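Local coordinates for protein nucleoporin NUP82 (Chaetomium thermophilum, PDB 5CWW) that probably serves as a structural component of the nuclear pore complex and may dock transport factors, this chain being its N-terminal beta-propeller part, at residues A197-E203 with P215-L221; E253-F259 with T271-T277. All blocks are in the same frame, centred on the assembly; numbering follows the deposited sequence.

Contact 1 (A197-E203 with P215-L221); sequences AIVRVWE and PTLAIDL
Trp202 lies flat against Pro215, whose CB stands 3.8 Å from the centroid of the six-membered ring of Trp202 and 9° off its normal, a CH-pi contact over the face. The indole gets there with CG anti to its own carbonyl carbon (chi1 -43°), and Thr192 on strand 189-194 holds its NE1. Beside this CH-pi contact a classic beta bulge sets Thr216 and Leu217 opposite Val201: Thr216 N donates to Val201 O at 2.9 Å, whereas the bond from Leu217 N to the same oxygen is weak. Past the bulge the antiparallel ladder is regular, with Val199 N to Ile219 O at 2.8 Å and Ile219 N to Val199 O at 2.7 Å. Val199 CG2 meets Leu221 CD1 at 3.8 Å, while on the other face Arg200 CG rests on Ala218 CB at 3.9 Å. An alanine in place of Trp202 is likely to strip the proline ring of its aromatic cover and leave Thr192 without its indole N-H. Glu203 OE2 lies 2.9 Å from Thr216 OG1 and accepts a hydrogen bond from Gln290 N, which implies that this partly exposed carboxylate links the bulge at Thr216 to the loop between strands 281-284 and 291-292.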
# COMPACT_ATOMS: atom_id res chain seq x y z
N ALA B 197 -1.42 0.90 9.11
CA ALA B 197 -2.31 1.51 8.12
C ALA B 197 -2.47 3.01 8.30
O ALA B 197 -3.57 3.54 8.18
CB ALA B 197 -3.67 0.83 8.17
N ILE B 198 -1.37 3.70 8.58
CA ILE B 198 -1.38 5.16 8.57
C ILE B 198 -0.72 5.65 7.28
O ILE B 198 0.43 5.32 7.00
CB ILE B 198 -0.67 5.75 9.79
CG1 ILE B 198 -1.39 5.31 11.07
CG2 ILE B 198 -0.65 7.27 9.71
CD1 ILE B 198 -0.58 5.49 12.32
N VAL B 199 -1.46 6.43 6.51
CA VAL B 199 -0.99 6.96 5.24
C VAL B 199 -0.53 8.39 5.44
O VAL B 199 -1.28 9.23 5.96
CB VAL B 199 -2.09 6.91 4.16
CG1 VAL B 199 -1.59 7.49 2.84
CG2 VAL B 199 -2.57 5.48 3.96
N ARG B 200 0.70 8.68 5.04
CA ARG B 200 1.28 10.00 5.22
C ARG B 200 1.86 10.54 3.92
O ARG B 200 2.70 9.91 3.29
CB ARG B 200 2.35 9.97 6.31
CG ARG B 200 1.78 10.06 7.72
CD ARG B 200 2.88 10.02 8.76
NE ARG B 200 3.18 8.65 9.17
CZ ARG B 200 2.79 8.08 10.30
NH1 ARG B 200 2.08 8.75 11.20
NH2 ARG B 200 3.13 6.83 10.56
N VAL B 201 1.38 11.72 3.53
CA VAL B 201 1.86 12.42 2.35
C VAL B 201 2.89 13.48 2.75
O VAL B 201 2.58 14.39 3.52
CB VAL B 201 0.71 13.09 1.58
CG1 VAL B 201 1.23 13.77 0.32
CG2 VAL B 201 -0.38 12.06 1.23
N TRP B 202 4.11 13.35 2.23
CA TRP B 202 5.18 14.32 2.48
C TRP B 202 5.49 15.07 1.20
O TRP B 202 5.73 14.45 0.16
CB TRP B 202 6.44 13.62 2.99
CG TRP B 202 6.20 12.56 4.02
CD1 TRP B 202 5.75 11.29 3.79
CD2 TRP B 202 6.43 12.66 5.43
NE1 TRP B 202 5.67 10.60 4.98
CE2 TRP B 202 6.08 11.42 6.00
CE3 TRP B 202 6.88 13.69 6.27
CZ2 TRP B 202 6.17 11.18 7.37
CZ3 TRP B 202 6.98 13.44 7.62
CH2 TRP B 202 6.62 12.20 8.16
N GLU B 203 5.50 16.40 1.27
CA GLU B 203 5.81 17.23 0.11
C GLU B 203 7.14 17.95 0.33
O GLU B 203 7.20 18.99 0.99
CB GLU B 203 4.68 18.22 -0.15
CG GLU B 203 3.37 17.53 -0.51
CD GLU B 203 2.23 18.50 -0.72
OE1 GLU B 203 2.37 19.42 -1.55
OE2 GLU B 203 1.18 18.34 -0.05
N PRO B 215 4.44 15.52 7.88
CA PRO B 215 3.70 15.35 6.63
C PRO B 215 2.63 16.43 6.45
O PRO B 215 2.18 17.02 7.42
CB PRO B 215 3.06 13.97 6.79
CG PRO B 215 2.85 13.84 8.26
CD PRO B 215 3.96 14.61 8.93
N THR B 216 2.25 16.68 5.20
CA THR B 216 1.19 17.63 4.89
C THR B 216 -0.17 17.00 5.17
O THR B 216 -1.14 17.70 5.46
CB THR B 216 1.26 18.10 3.43
OG1 THR B 216 1.12 16.97 2.56
CG2 THR B 216 2.59 18.79 3.15
N LEU B 217 -0.24 15.68 5.05
CA LEU B 217 -1.47 14.93 5.26
C LEU B 217 -1.17 13.62 5.97
O LEU B 217 -0.20 12.94 5.64
CB LEU B 217 -2.18 14.66 3.93
CG LEU B 217 -3.57 14.02 4.00
CD1 LEU B 217 -4.57 14.94 4.66
CD2 LEU B 217 -4.04 13.63 2.60
N ALA B 218 -1.99 13.27 6.95
CA ALA B 218 -1.82 12.04 7.71
C ALA B 218 -3.19 11.42 7.95
O ALA B 218 -4.05 12.03 8.57
CB ALA B 218 -1.12 12.30 9.03
N ILE B 219 -3.37 10.19 7.46
CA ILE B 219 -4.66 9.52 7.51
C ILE B 219 -4.55 8.19 8.23
O ILE B 219 -3.78 7.31 7.82
CB ILE B 219 -5.22 9.27 6.09
CG1 ILE B 219 -5.27 10.57 5.29
CG2 ILE B 219 -6.62 8.64 6.18
CD1 ILE B 219 -5.51 10.36 3.81
N ASP B 220 -5.32 8.03 9.30
CA ASP B 220 -5.45 6.74 9.96
C ASP B 220 -6.59 5.96 9.33
O ASP B 220 -7.76 6.24 9.60
CB ASP B 220 -5.68 6.93 11.46
CG ASP B 220 -5.57 5.63 12.25
OD1 ASP B 220 -5.59 4.54 11.63
OD2 ASP B 220 -5.46 5.70 13.49
N LEU B 221 -6.25 5.00 8.47
CA LEU B 221 -7.25 4.21 7.77
C LEU B 221 -8.19 3.46 8.71
O LEU B 221 -9.33 3.17 8.36
CB LEU B 221 -6.57 3.22 6.82
CG LEU B 221 -5.65 3.84 5.77
CD1 LEU B 221 -5.07 2.77 4.85
CD2 LEU B 221 -6.37 4.90 4.95

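Contact 2 (E253-F259 with T271-T277); sequences EVAAACF and TLWLAMT
Backbone hydrogen bonds join Ala255 and Ala256 to a shared acceptor, Ala275 O, reached by Ala255 N at 2.7 Å and by Ala256 N at 3.2 Å, each donor in the carbonyl plane. Two residues facing one define a classic beta bulge, and the register accordingly slips by one between the pairs Val254-Met276 and Ala256-Ala275. Beyond it the antiparallel ladder resumes: Ala275 N returns a bond to Ala256 O, and Cys258 and Trp273 form a hydrogen-bonded pair with both of their bonds made. At the other end Thr277 N donates to Glu253 O.

The polar side-chain interaction is a short bond, 2.6 Å from Thr277 OG1 to Glu253 OE2, using the anti lone pair of that oxygen. Glu253 reaches the hydroxyl because its CG is anti to the backbone N (chi1 -176°) and the chain beyond stays extended.

Apolar contacts complete the account. Leu272 CD1 sits over the centre of the Phe259 ring, 4.0 Å from the centroid and 9° off the normal, a CH-pi contact; His181 meets the same ring from outside the pair. Ala257 CB packs against Leu274 CG at 4.0 Å, and Val254 CG2 touches Met276 SD at 3.7 Å. On the face bearing Ala256, Cys258 and Ala275, strand 389-395 packs through Asp391, Ile392 and Val394.

The hydroxyl of buried Thr277 thus has its acceptor in partly exposed Glu253, and Ala275 O takes both N-H groups of the bulge, which accommodates the slipped register with neither donor left without a partner.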
# COMPACT_ATOMS: atom_id res chain seq x y z
N GLU B 253 -3.45 -4.90 9.02
CA GLU B 253 -2.00 -4.87 8.94
C GLU B 253 -1.60 -4.77 7.47
O GLU B 253 -1.87 -5.68 6.70
CB GLU B 253 -1.38 -6.11 9.59
CG GLU B 253 0.14 -6.10 9.62
CD GLU B 253 0.73 -7.40 10.11
OE1 GLU B 253 1.40 -7.40 11.16
OE2 GLU B 253 0.53 -8.44 9.43
N VAL B 254 -0.96 -3.67 7.10
CA VAL B 254 -0.63 -3.43 5.70
C VAL B 254 0.57 -4.26 5.26
O VAL B 254 1.59 -4.31 5.95
CB VAL B 254 -0.33 -1.94 5.43
CG1 VAL B 254 -0.03 -1.70 3.95
CG2 VAL B 254 -1.50 -1.07 5.88
N ALA B 255 0.43 -4.91 4.11
CA ALA B 255 1.52 -5.66 3.49
C ALA B 255 2.26 -4.77 2.50
O ALA B 255 3.49 -4.77 2.46
CB ALA B 255 1.00 -6.90 2.80
N ALA B 256 1.52 -4.02 1.70
CA ALA B 256 2.11 -3.12 0.72
C ALA B 256 1.08 -2.17 0.14
O ALA B 256 -0.13 -2.42 0.21
CB ALA B 256 2.78 -3.91 -0.40
N ALA B 257 1.56 -1.09 -0.45
CA ALA B 257 0.71 -0.11 -1.10
C ALA B 257 1.39 0.39 -2.36
O ALA B 257 2.62 0.40 -2.46
CB ALA B 257 0.41 1.05 -0.17
N CYS B 258 0.59 0.81 -3.34
CA CYS B 258 1.14 1.34 -4.57
C CYS B 258 0.16 2.30 -5.25
O CYS B 258 -1.04 2.26 -5.00
CB CYS B 258 1.49 0.20 -5.53
SG CYS B 258 0.05 -0.71 -6.13
N PHE B 259 0.72 3.18 -6.07
CA PHE B 259 -0.07 3.93 -7.04
C PHE B 259 -0.03 3.17 -8.35
O PHE B 259 0.91 2.41 -8.60
CB PHE B 259 0.48 5.35 -7.23
CG PHE B 259 0.16 6.28 -6.10
CD1 PHE B 259 -1.12 6.79 -5.95
CD2 PHE B 259 1.14 6.67 -5.20
CE1 PHE B 259 -1.42 7.65 -4.91
CE2 PHE B 259 0.84 7.53 -4.16
CZ PHE B 259 -0.44 8.02 -4.02
N THR B 271 -5.25 7.34 -7.27
CA THR B 271 -5.78 6.22 -6.50
C THR B 271 -4.66 5.46 -5.82
O THR B 271 -3.79 4.89 -6.48
CB THR B 271 -6.58 5.26 -7.40
OG1 THR B 271 -7.59 5.99 -8.11
CG2 THR B 271 -7.24 4.16 -6.56
N LEU B 272 -4.68 5.46 -4.49
CA LEU B 272 -3.75 4.65 -3.72
C LEU B 272 -4.38 3.29 -3.43
O LEU B 272 -5.49 3.22 -2.89
CB LEU B 272 -3.36 5.34 -2.41
CG LEU B 272 -2.36 4.58 -1.54
CD1 LEU B 272 -1.01 4.46 -2.23
CD2 LEU B 272 -2.21 5.25 -0.18
N TRP B 273 -3.68 2.23 -3.81
CA TRP B 273 -4.14 0.87 -3.59
C TRP B 273 -3.36 0.25 -2.43
O TRP B 273 -2.15 0.48 -2.31
CB TRP B 273 -3.96 0.03 -4.85
CG TRP B 273 -4.95 0.32 -5.93
CD1 TRP B 273 -4.84 1.26 -6.92
CD2 TRP B 273 -6.21 -0.33 -6.14
NE1 TRP B 273 -5.95 1.23 -7.73
CE2 TRP B 273 -6.80 0.26 -7.27
CE3 TRP B 273 -6.88 -1.36 -5.48
CZ2 TRP B 273 -8.04 -0.14 -7.76
CZ3 TRP B 273 -8.12 -1.76 -5.97
CH2 TRP B 273 -8.68 -1.15 -7.09
N LEU B 274 -4.04 -0.53 -1.60
CA LEU B 274 -3.39 -1.18 -0.46
C LEU B 274 -3.76 -2.65 -0.35
O LEU B 274 -4.90 -3.04 -0.61
CB LEU B 274 -3.76 -0.47 0.84
CG LEU B 274 -3.41 1.01 0.94
CD1 LEU B 274 -4.61 1.88 0.58
CD2 LEU B 274 -2.90 1.34 2.33
N ALA B 275 -2.79 -3.45 0.08
CA ALA B 275 -3.00 -4.86 0.34
C ALA B 275 -2.61 -5.19 1.78
O ALA B 275 -1.50 -4.90 2.21
CB ALA B 275 -2.20 -5.71 -0.64
N MET B 276 -3.55 -5.80 2.50
CA MET B 276 -3.34 -6.21 3.88
C MET B 276 -2.85 -7.65 3.92
O MET B 276 -3.18 -8.45 3.05
CB MET B 276 -4.64 -6.08 4.67
CG MET B 276 -5.33 -4.74 4.53
SD MET B 276 -4.38 -3.37 5.22
CE MET B 276 -5.46 -2.00 4.87
N THR B 277 -2.07 -7.99 4.95
CA THR B 277 -1.59 -9.35 5.12
C THR B 277 -2.76 -10.29 5.41
O THR B 277 -2.64 -11.51 5.25
CB THR B 277 -0.56 -9.46 6.26
OG1 THR B 277 -1.13 -8.99 7.48
CG2 THR B 277 0.69 -8.66 5.93

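Overall arrangement
The two contacts follow in series along the chain, contact 1 closing before contact 2 opens, and their centres are 13 Å apart. They belong to successive four-stranded antiparallel sheets: contact 1 pairs the last two strands of the sheet 175-180 to 217-220, and contact 2 the first two of the sheet 254-258 to 369-370. Such consecutive four-stranded sheets are consistent with blades of a beta-propeller. The sheets meet where Val199 CG1 lies 3.8 Å from Leu272 CD2; residues flanking strands 198-203 and 217-220 add Ala197 CA to Val254 CG2 at 3.5 Å and Leu221 CD1 to Leu274 CD2 at 3.6 Å. This is consistent with neighbouring propeller blades packing through apolar side chains.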